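Local coordinates for protein uracil-DNA glycosylase (Nitratifractor salsuginis, PDB 5X3G) that belongs to the uracil-DNA glycosylase family, whose alpha/beta fold packs helices around a central parallel beta sheet, at residues P33-L38 with R187-K192; R104-E109 with E138-L143; Y200-I205 with R221-V226. All blocks are in the same frame, centred on the assembly; numbering follows the deposited sequence.

Overall arrangement
After helix 11-20 the chain forms helix 28-35, whose end and following turn (33-38) make the first half of contact 1. Contact 1 closes a long loop when 187-192, in helix 179-196, returns to it after 148 further residues. Within that span contact 2 opens and closes a shorter loop, joining strand 105-106 to the short helix 137-141. Contact 3 follows in series: the chain leaves helix 179-196, enters strand 203-207 and pairs it with edge strand 225-228 of the four-stranded parallel sheet. No two contacts cross. Contacts 1 and 3 are neighbours, their centres about 18 Å apart, whereas contact 2 lies on the opposite side of the chain's centre from contact 1, about 42 Å away between centres.

Contact 1 (P33-L38 with R187-K192); sequences PALMTL and RAFIEK
Pro-33 leans its ring on the aliphatic part of Lys-192, CB of the proline 3.8 Å from the lysine CE. The lysine chain bends at chi2 (62°) before running out to NZ, which forms a salt bridge with Glu-195. Its CG lies 3.6 Å from the backbone N of Ala-34. The closest pair of CA atoms is Ala-34 with Phe-189, 4.4 Å apart. Ala-34 points its methyl at helix 179-196, and CB meets Phe-189 CD1 at 3.4 Å, oblique to the ring. The phenylalanine has CG anti to its backbone N (chi1 166°), and the ring stands alongside Leu-35, both side chains pointing the same way. Leu-35 CD2 touches Phe-189 CE1 at 3.6 Å, while the leucine N lies at the ring edge. This is a helix-helix contact made by the last turn of helix 28-35; Leu-35 also reaches Leu-14 and Leu-18 of helix 11-20, and Trp-186 meets the Phe-189 ring edge-to-face. A type I turn from Leu-35 to Leu-38 then takes the chain off the helix. On it, Thr-37 OG1 donates a short hydrogen bond to Ala-34 O, which also accepts from Thr-37 N, and the threonine CB packs on the Ala-188 methyl.

Contact 2 (R104-E109 with E138-L143); sequences RGLSRE and EAIAAL
Ile-140 projects from helix 137-141 onto Gly-105 and Leu-106, and the close packing of this contact is gathered around its two branches. Ile-140 CG2, anti to the backbone N, rests 3.8 Å from Gly-105 C. The longer branch carries CD1 to Leu-106, where it meets CG at 3.7 Å and CD1 at 3.8 Å, the two side chains crossing obliquely. The backbones are close as well, with Gly-105 CA only 4.2 Å from Ala-141 CA. Gly-105 takes backbone angles (phi 144°, psi -121°) that by themselves call for glycine, and the helix packs against its bare main chain. Behind this pair, Phe-101 and Lys-121 touch both Leu-106 and Ile-140, so the apolar patch continues into strand 101-102 and helix 114-126.

The other side is looser and nearer solvent. There the Ala-141 methyl faces main chain, 3.8 Å from Arg-104 O and 4.0 Å from Gly-105 N, while the exposed Arg-104 has its CB directed away from the helix and its side chain stays clear of it.

In fold terms, the second strand of a small antiparallel pair, 101-102 with 105-106, is set against a short helix. No hydrogen bond links the two segments. A polar tie comes from just outside, where Gln-137 OE1 accepts from Leu-106 N. Separately, Lys-145 NZ binds Ile-140 O and Leu-143 O near the end of its own helix, where its charge is probably favourable. Across the contact itself, the chemistry implies cohesion by van der Waals packing and burial of apolar groups.

Contact 3 (Y200-I205 with R221-V226); sequences YGPTLI and RGLPQV
Leu-204 and Leu-223 cross at about a right angle, the CD2 methyl of Leu-204 coming 3.9 Å from Leu-223 CD1. Leu-223 spreads its other methyl back toward the start of the opposing segment, where CD2 lies 3.8 Å from Pro-202 CD, and it meets that ring obliquely. Gln-225 behaves differently toward Leu-204: the two run side by side on the same face of the sheet, and the amide NE2 of the glutamine bonds to Ala-220 O.

Thr-203 works on the other face. The Thr-203 and Pro-224 side chains cross at about a right angle, with Thr-203 OG1 3.6 Å from Pro-224 CB, while CG2, anti to the threonine's backbone N, touches Val-226 CG2 at 3.6 Å.

The main chain sets the register through the pattern of a parallel pair, in which Leu-204 brackets Gln-225. Leu-204 N donates to Pro-224 O at 2.8 Å, and Leu-204 O accepts from Val-226 N at 2.9 Å.

The two strands belong to a beta-alpha-beta unit connected through helix 210-214, with 225-228 at the sheet edge and 203-207 also bonded to strand 73-77. Leu-194 of helix 179-196 packs on Leu-204 and Leu-223, whereas Leu-245 of helix 240-246 touches Ile-205 and Val-226 on the other face.

Contact 1 (P33-L38 with R187-K192)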
loop_
_atom_site.group_PDB
_atom_site.type_symbol
_atom_site.label_atom_id
_atom_site.label_comp_id
_atom_site.label_asym_id
_atom_site.label_seq_id
_atom_site.Cartn_x
_atom_site.Cartn_y
_atom_site.Cartn_z
ATOM N N PRO A 33 17.866 5.934 -8.495
ATOM C CA PRO A 33 18.510 4.660 -8.865
ATOM C C PRO A 33 17.518 3.544 -9.134
ATOM O O PRO A 33 17.590 2.891 -10.185
ATOM C CB PRO A 33 19.401 4.362 -7.653
ATOM C CG PRO A 33 19.731 5.692 -7.111
ATOM C CD PRO A 33 18.486 6.514 -7.287
ATOM N N ALA A 34 16.579 3.319 -8.210
ATOM C CA ALA A 34 15.573 2.276 -8.391
ATOM C C ALA A 34 14.875 2.407 -9.740
ATOM O O ALA A 34 14.877 1.471 -10.549
ATOM C CB ALA A 34 14.560 2.333 -7.246
ATOM N N LEU A 35 14.302 3.584 -10.009
ATOM C CA LEU A 35 13.616 3.809 -11.276
ATOM C C LEU A 35 14.541 3.614 -12.469
ATOM O O LEU A 35 14.088 3.184 -13.538
ATOM C CB LEU A 35 13.012 5.211 -11.305
ATOM C CG LEU A 35 11.775 5.409 -10.434
ATOM C CD1 LEU A 35 11.394 6.883 -10.355
ATOM C CD2 LEU A 35 10.625 4.572 -10.981
HETATM N N MSE A 36 15.829 3.908 -12.313
HETATM C CA MSE A 36 16.750 3.788 -13.436
HETATM C C MSE A 36 17.072 2.333 -13.768
HETATM O O MSE A 36 17.796 2.062 -14.727
HETATM C CB MSE A 36 18.039 4.563 -13.161
HETATM C CG MSE A 36 17.890 6.070 -13.327
HETATM SE SE MSE A 36 19.569 7.042 -13.158
HETATM C CE MSE A 36 19.781 7.016 -11.223
ATOM N N THR A 37 16.533 1.397 -12.981
ATOM C CA THR A 37 16.676 -0.014 -13.317
ATOM C C THR A 37 15.645 -0.475 -14.341
ATOM O O THR A 37 15.809 -1.550 -14.927
ATOM C CB THR A 37 16.581 -0.877 -12.056
ATOM O OG1 THR A 37 15.255 -0.802 -11.520
ATOM C CG2 THR A 37 17.578 -0.398 -11.004
ATOM N N LEU A 38 14.597 0.311 -14.573
ATOM C CA LEU A 38 13.634 -0.014 -15.615
ATOM C C LEU A 38 14.256 0.187 -16.991
ATOM O O LEU A 38 15.013 1.132 -17.226
ATOM C CB LEU A 38 12.376 0.847 -15.476
ATOM C CG LEU A 38 11.594 0.714 -14.165
ATOM C CD1 LEU A 38 10.768 1.963 -13.892
ATOM C CD2 LEU A 38 10.711 -0.523 -14.195
ATOM N N ARG A 187 10.807 -5.760 -10.675
ATOM C CA ARG A 187 11.532 -6.445 -9.609
ATOM C C ARG A 187 12.873 -5.775 -9.317
ATOM O O ARG A 187 13.265 -5.635 -8.153
ATOM C CB ARG A 187 11.723 -7.916 -9.976
ATOM C CG ARG A 187 12.522 -8.703 -8.960
ATOM C CD ARG A 187 12.567 -10.160 -9.352
ATOM N NE ARG A 187 11.217 -10.672 -9.577
ATOM C CZ ARG A 187 10.909 -11.591 -10.485
ATOM N NH1 ARG A 187 11.859 -12.106 -11.254
ATOM N NH2 ARG A 187 9.654 -11.993 -10.628
ATOM N N ALA A 188 13.593 -5.351 -10.360
ATOM C CA ALA A 188 14.855 -4.647 -10.144
ATOM C C ALA A 188 14.643 -3.320 -9.425
ATOM O O ALA A 188 15.478 -2.918 -8.600
ATOM C CB ALA A 188 15.570 -4.422 -11.476
ATOM N N PHE A 189 13.541 -2.631 -9.730
ATOM C CA PHE A 189 13.187 -1.417 -9.004
ATOM C C PHE A 189 12.992 -1.710 -7.521
ATOM O O PHE A 189 13.508 -0.987 -6.660
ATOM C CB PHE A 189 11.922 -0.802 -9.610
ATOM C CG PHE A 189 11.279 0.254 -8.749
ATOM C CD1 PHE A 189 11.660 1.580 -8.860
ATOM C CD2 PHE A 189 10.276 -0.076 -7.848
ATOM C CE1 PHE A 189 11.072 2.553 -8.077
ATOM C CE2 PHE A 189 9.686 0.894 -7.063
ATOM C CZ PHE A 189 10.080 2.211 -7.176
ATOM N N ILE A 190 12.242 -2.770 -7.204
ATOM C CA ILE A 190 11.987 -3.103 -5.803
ATOM C C ILE A 190 13.286 -3.468 -5.095
ATOM O O ILE A 190 13.561 -2.998 -3.985
ATOM C CB ILE A 190 10.951 -4.236 -5.689
ATOM C CG1 ILE A 190 9.607 -3.804 -6.281
ATOM C CG2 ILE A 190 10.768 -4.631 -4.235
ATOM C CD1 ILE A 190 9.009 -2.599 -5.597
ATOM N N GLU A 191 14.101 -4.317 -5.727
ATOM C CA GLU A 191 15.371 -4.724 -5.128
ATOM C C GLU A 191 16.262 -3.522 -4.843
ATOM O O GLU A 191 16.876 -3.436 -3.772
ATOM C CB GLU A 191 16.089 -5.716 -6.043
ATOM N N LYS A 192 16.344 -2.578 -5.786
ATOM C CA LYS A 192 17.161 -1.392 -5.552
ATOM C C LYS A 192 16.574 -0.521 -4.445
ATOM O O LYS A 192 17.317 0.040 -3.626
ATOM C CB LYS A 192 17.308 -0.591 -6.844
ATOM C CG LYS A 192 18.328 0.523 -6.744
ATOM C CD LYS A 192 19.703 -0.054 -6.469
ATOM C CE LYS A 192 20.731 1.039 -6.283
ATOM N NZ LYS A 192 22.102 0.483 -6.118
#

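Contact 2 (R104-E109 with E138-L143)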
loop_
_atom_site.group_PDB
_atom_site.type_symbol
_atom_site.label_atom_id
_atom_site.label_comp_id
_atom_site.label_asym_id
_atom_site.label_seq_id
_atom_site.Cartn_x
_atom_site.Cartn_y
_atom_site.Cartn_z
ATOM N N ARG A 104 -25.965 1.621 8.280
ATOM C CA ARG A 104 -26.284 0.203 8.365
ATOM C C ARG A 104 -25.102 -0.605 8.883
ATOM O O ARG A 104 -25.250 -1.782 9.234
ATOM C CB ARG A 104 -26.718 -0.271 6.982
ATOM C CG ARG A 104 -27.926 0.489 6.462
ATOM C CD ARG A 104 -27.743 0.928 5.016
ATOM N NE ARG A 104 -27.586 -0.184 4.086
ATOM C CZ ARG A 104 -26.567 -0.314 3.243
ATOM N NH1 ARG A 104 -26.513 -1.354 2.425
ATOM N NH2 ARG A 104 -25.602 0.597 3.217
ATOM N N GLY A 105 -23.925 0.012 8.946
ATOM C CA GLY A 105 -22.708 -0.664 9.351
ATOM C C GLY A 105 -21.526 -0.134 8.572
ATOM O O GLY A 105 -21.234 1.064 8.623
ATOM N N LEU A 106 -20.844 -1.007 7.839
ATOM C CA LEU A 106 -19.830 -0.565 6.893
ATOM C C LEU A 106 -20.487 -0.162 5.579
ATOM O O LEU A 106 -21.551 -0.671 5.209
ATOM C CB LEU A 106 -18.802 -1.669 6.647
ATOM C CG LEU A 106 -18.025 -2.168 7.867
ATOM C CD1 LEU A 106 -17.339 -3.487 7.554
ATOM C CD2 LEU A 106 -17.013 -1.132 8.331
ATOM N N SER A 107 -19.844 0.765 4.870
ATOM C CA SER A 107 -20.383 1.240 3.605
ATOM C C SER A 107 -20.375 0.120 2.566
ATOM O O SER A 107 -19.757 -0.935 2.744
ATOM C CB SER A 107 -19.584 2.437 3.096
ATOM O OG SER A 107 -18.300 2.038 2.648
ATOM N N ARG A 108 -21.080 0.364 1.459
ATOM C CA ARG A 108 -21.155 -0.634 0.399
ATOM C C ARG A 108 -19.791 -0.866 -0.237
ATOM O O ARG A 108 -19.422 -2.009 -0.534
ATOM C CB ARG A 108 -22.175 -0.202 -0.655
ATOM N N GLU A 109 -19.020 0.205 -0.443
ATOM C CA GLU A 109 -17.723 0.055 -1.093
ATOM C C GLU A 109 -16.717 -0.650 -0.192
ATOM O O GLU A 109 -15.844 -1.369 -0.690
ATOM C CB GLU A 109 -17.192 1.419 -1.530
ATOM C CG GLU A 109 -17.857 1.959 -2.789
ATOM C CD GLU A 109 -17.801 0.985 -3.952
ATOM O OE1 GLU A 109 -18.807 0.879 -4.686
ATOM O OE2 GLU A 109 -16.754 0.327 -4.139
ATOM N N GLU A 138 -24.601 -5.214 12.373
ATOM C CA GLU A 138 -25.415 -4.673 13.458
ATOM C C GLU A 138 -24.539 -4.165 14.596
ATOM O O GLU A 138 -24.724 -3.043 15.089
ATOM C CB GLU A 138 -26.390 -5.737 13.963
ATOM N N ALA A 139 -23.578 -4.985 15.029
ATOM C CA ALA A 139 -22.629 -4.545 16.043
ATOM C C ALA A 139 -21.875 -3.305 15.586
ATOM O O ALA A 139 -21.661 -2.377 16.372
ATOM C CB ALA A 139 -21.654 -5.675 16.375
ATOM N N ILE A 140 -21.481 -3.262 14.312
ATOM C CA ILE A 140 -20.737 -2.113 13.802
ATOM C C ILE A 140 -21.614 -0.869 13.785
ATOM O O ILE A 140 -21.169 0.224 14.155
ATOM C CB ILE A 140 -20.157 -2.428 12.410
ATOM C CG1 ILE A 140 -19.030 -3.458 12.529
ATOM C CG2 ILE A 140 -19.662 -1.162 11.721
ATOM C CD1 ILE A 140 -18.388 -3.824 11.207
ATOM N N ALA A 141 -22.873 -1.012 13.367
ATOM C CA ALA A 141 -23.783 0.128 13.374
ATOM C C ALA A 141 -24.002 0.647 14.789
ATOM O O ALA A 141 -24.110 1.860 15.006
ATOM C CB ALA A 141 -25.115 -0.257 12.728
ATOM N N ALA A 142 -24.052 -0.257 15.769
ATOM C CA ALA A 142 -24.217 0.157 17.156
ATOM C C ALA A 142 -23.005 0.898 17.711
ATOM O O ALA A 142 -23.109 1.485 18.794
ATOM C CB ALA A 142 -24.522 -1.059 18.031
ATOM N N LEU A 143 -21.872 0.893 17.009
ATOM C CA LEU A 143 -20.672 1.544 17.525
ATOM C C LEU A 143 -20.794 3.062 17.533
ATOM O O LEU A 143 -21.292 3.671 16.580
ATOM C CB LEU A 143 -19.441 1.138 16.715
ATOM C CG LEU A 143 -18.489 0.135 17.365
ATOM C CD1 LEU A 143 -17.920 0.747 18.633
ATOM C CD2 LEU A 143 -19.171 -1.163 17.687
#

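Contact 3 (Y200-I205 with R221-V226)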
loop_
_atom_site.group_PDB
_atom_site.type_symbol
_atom_site.label_atom_id
_atom_site.label_comp_id
_atom_site.label_asym_id
_atom_site.label_seq_id
_atom_site.Cartn_x
_atom_site.Cartn_y
_atom_site.Cartn_z
ATOM N N TYR A 200 18.049 2.366 7.023
ATOM C CA TYR A 200 16.900 2.740 7.839
ATOM C C TYR A 200 16.287 1.535 8.542
ATOM O O TYR A 200 15.714 1.676 9.627
ATOM C CB TYR A 200 15.856 3.440 6.970
ATOM C CG TYR A 200 16.369 4.680 6.270
ATOM C CD1 TYR A 200 16.253 5.932 6.859
ATOM C CD2 TYR A 200 16.976 4.598 5.023
ATOM C CE1 TYR A 200 16.721 7.068 6.225
ATOM C CE2 TYR A 200 17.448 5.729 4.381
ATOM C CZ TYR A 200 17.317 6.962 4.987
ATOM O OH TYR A 200 17.784 8.090 4.353
ATOM N N GLY A 201 16.399 0.353 7.941
ATOM C CA GLY A 201 15.883 -0.872 8.505
ATOM C C GLY A 201 14.396 -0.898 8.823
ATOM O O GLY A 201 13.997 -1.300 9.922
ATOM N N PRO A 202 13.539 -0.506 7.879
ATOM C CA PRO A 202 12.099 -0.654 8.111
ATOM C C PRO A 202 11.693 -2.116 8.020
ATOM O O PRO A 202 12.356 -2.937 7.384
ATOM C CB PRO A 202 11.470 0.173 6.988
ATOM C CG PRO A 202 12.446 0.070 5.884
ATOM C CD PRO A 202 13.810 0.028 6.531
ATOM N N THR A 203 10.582 -2.437 8.673
ATOM C CA THR A 203 10.098 -3.810 8.730
ATOM C C THR A 203 9.135 -4.081 7.579
ATOM O O THR A 203 8.196 -3.314 7.350
ATOM C CB THR A 203 9.414 -4.077 10.071
ATOM O OG1 THR A 203 10.391 -4.033 11.118
ATOM C CG2 THR A 203 8.751 -5.440 10.067
ATOM N N LEU A 204 9.374 -5.173 6.857
ATOM C CA LEU A 204 8.494 -5.568 5.766
ATOM C C LEU A 204 7.262 -6.273 6.321
ATOM O O LEU A 204 7.381 -7.245 7.071
ATOM C CB LEU A 204 9.228 -6.488 4.789
ATOM C CG LEU A 204 10.592 -6.050 4.256
ATOM C CD1 LEU A 204 11.106 -7.062 3.234
ATOM C CD2 LEU A 204 10.537 -4.646 3.660
ATOM N N ILE A 205 6.081 -5.783 5.953
ATOM C CA ILE A 205 4.821 -6.430 6.301
ATOM C C ILE A 205 4.369 -7.233 5.091
ATOM O O ILE A 205 4.069 -6.666 4.034
ATOM C CB ILE A 205 3.757 -5.408 6.724
ATOM C CG1 ILE A 205 4.234 -4.622 7.944
ATOM C CG2 ILE A 205 2.428 -6.108 7.000
ATOM C CD1 ILE A 205 3.387 -3.409 8.239
ATOM N N ARG A 221 16.378 -9.653 2.500
ATOM C CA ARG A 221 16.960 -10.365 3.633
ATOM C C ARG A 221 17.697 -9.439 4.590
ATOM O O ARG A 221 17.997 -9.848 5.716
ATOM C CB ARG A 221 17.911 -11.457 3.142
ATOM C CG ARG A 221 17.230 -12.767 2.792
ATOM C CD ARG A 221 18.247 -13.891 2.651
ATOM N NE ARG A 221 18.921 -13.852 1.359
ATOM C CZ ARG A 221 18.362 -14.225 0.211
ATOM N NH1 ARG A 221 17.114 -14.674 0.190
ATOM N NH2 ARG A 221 19.052 -14.152 -0.919
ATOM N N GLY A 222 18.003 -8.215 4.173
ATOM C CA GLY A 222 18.640 -7.252 5.043
ATOM C C GLY A 222 17.690 -6.455 5.907
ATOM O O GLY A 222 18.126 -5.519 6.586
ATOM N N LEU A 223 16.407 -6.800 5.912
ATOM C CA LEU A 223 15.377 -6.056 6.615
ATOM C C LEU A 223 14.529 -7.002 7.452
ATOM O O LEU A 223 14.305 -8.151 7.058
ATOM C CB LEU A 223 14.481 -5.304 5.620
ATOM C CG LEU A 223 15.214 -4.343 4.685
ATOM C CD1 LEU A 223 14.319 -3.924 3.530
ATOM C CD2 LEU A 223 15.711 -3.128 5.452
ATOM N N PRO A 224 14.053 -6.553 8.613
ATOM C CA PRO A 224 13.164 -7.400 9.415
ATOM C C PRO A 224 11.866 -7.671 8.671
ATOM O O PRO A 224 11.428 -6.879 7.833
ATOM C CB PRO A 224 12.923 -6.570 10.683
ATOM C CG PRO A 224 14.012 -5.542 10.694
ATOM C CD PRO A 224 14.308 -5.255 9.259
ATOM N N GLN A 225 11.252 -8.810 8.979
ATOM C CA GLN A 225 10.057 -9.240 8.268
ATOM C C GLN A 225 9.000 -9.734 9.245
ATOM O O GLN A 225 9.315 -10.378 10.251
ATOM C CB GLN A 225 10.385 -10.341 7.247
ATOM C CG GLN A 225 11.397 -9.931 6.183
ATOM C CD GLN A 225 11.681 -11.039 5.187
ATOM O OE1 GLN A 225 10.962 -12.038 5.130
ATOM N NE2 GLN A 225 12.738 -10.872 4.401
ATOM N N VAL A 226 7.745 -9.412 8.941
ATOM C CA VAL A 226 6.577 -9.909 9.662
ATOM C C VAL A 226 5.626 -10.476 8.615
ATOM O O VAL A 226 5.124 -9.733 7.763
ATOM C CB VAL A 226 5.889 -8.814 10.492
ATOM C CG1 VAL A 226 4.691 -9.383 11.241
ATOM C CG2 VAL A 226 6.875 -8.188 11.460
#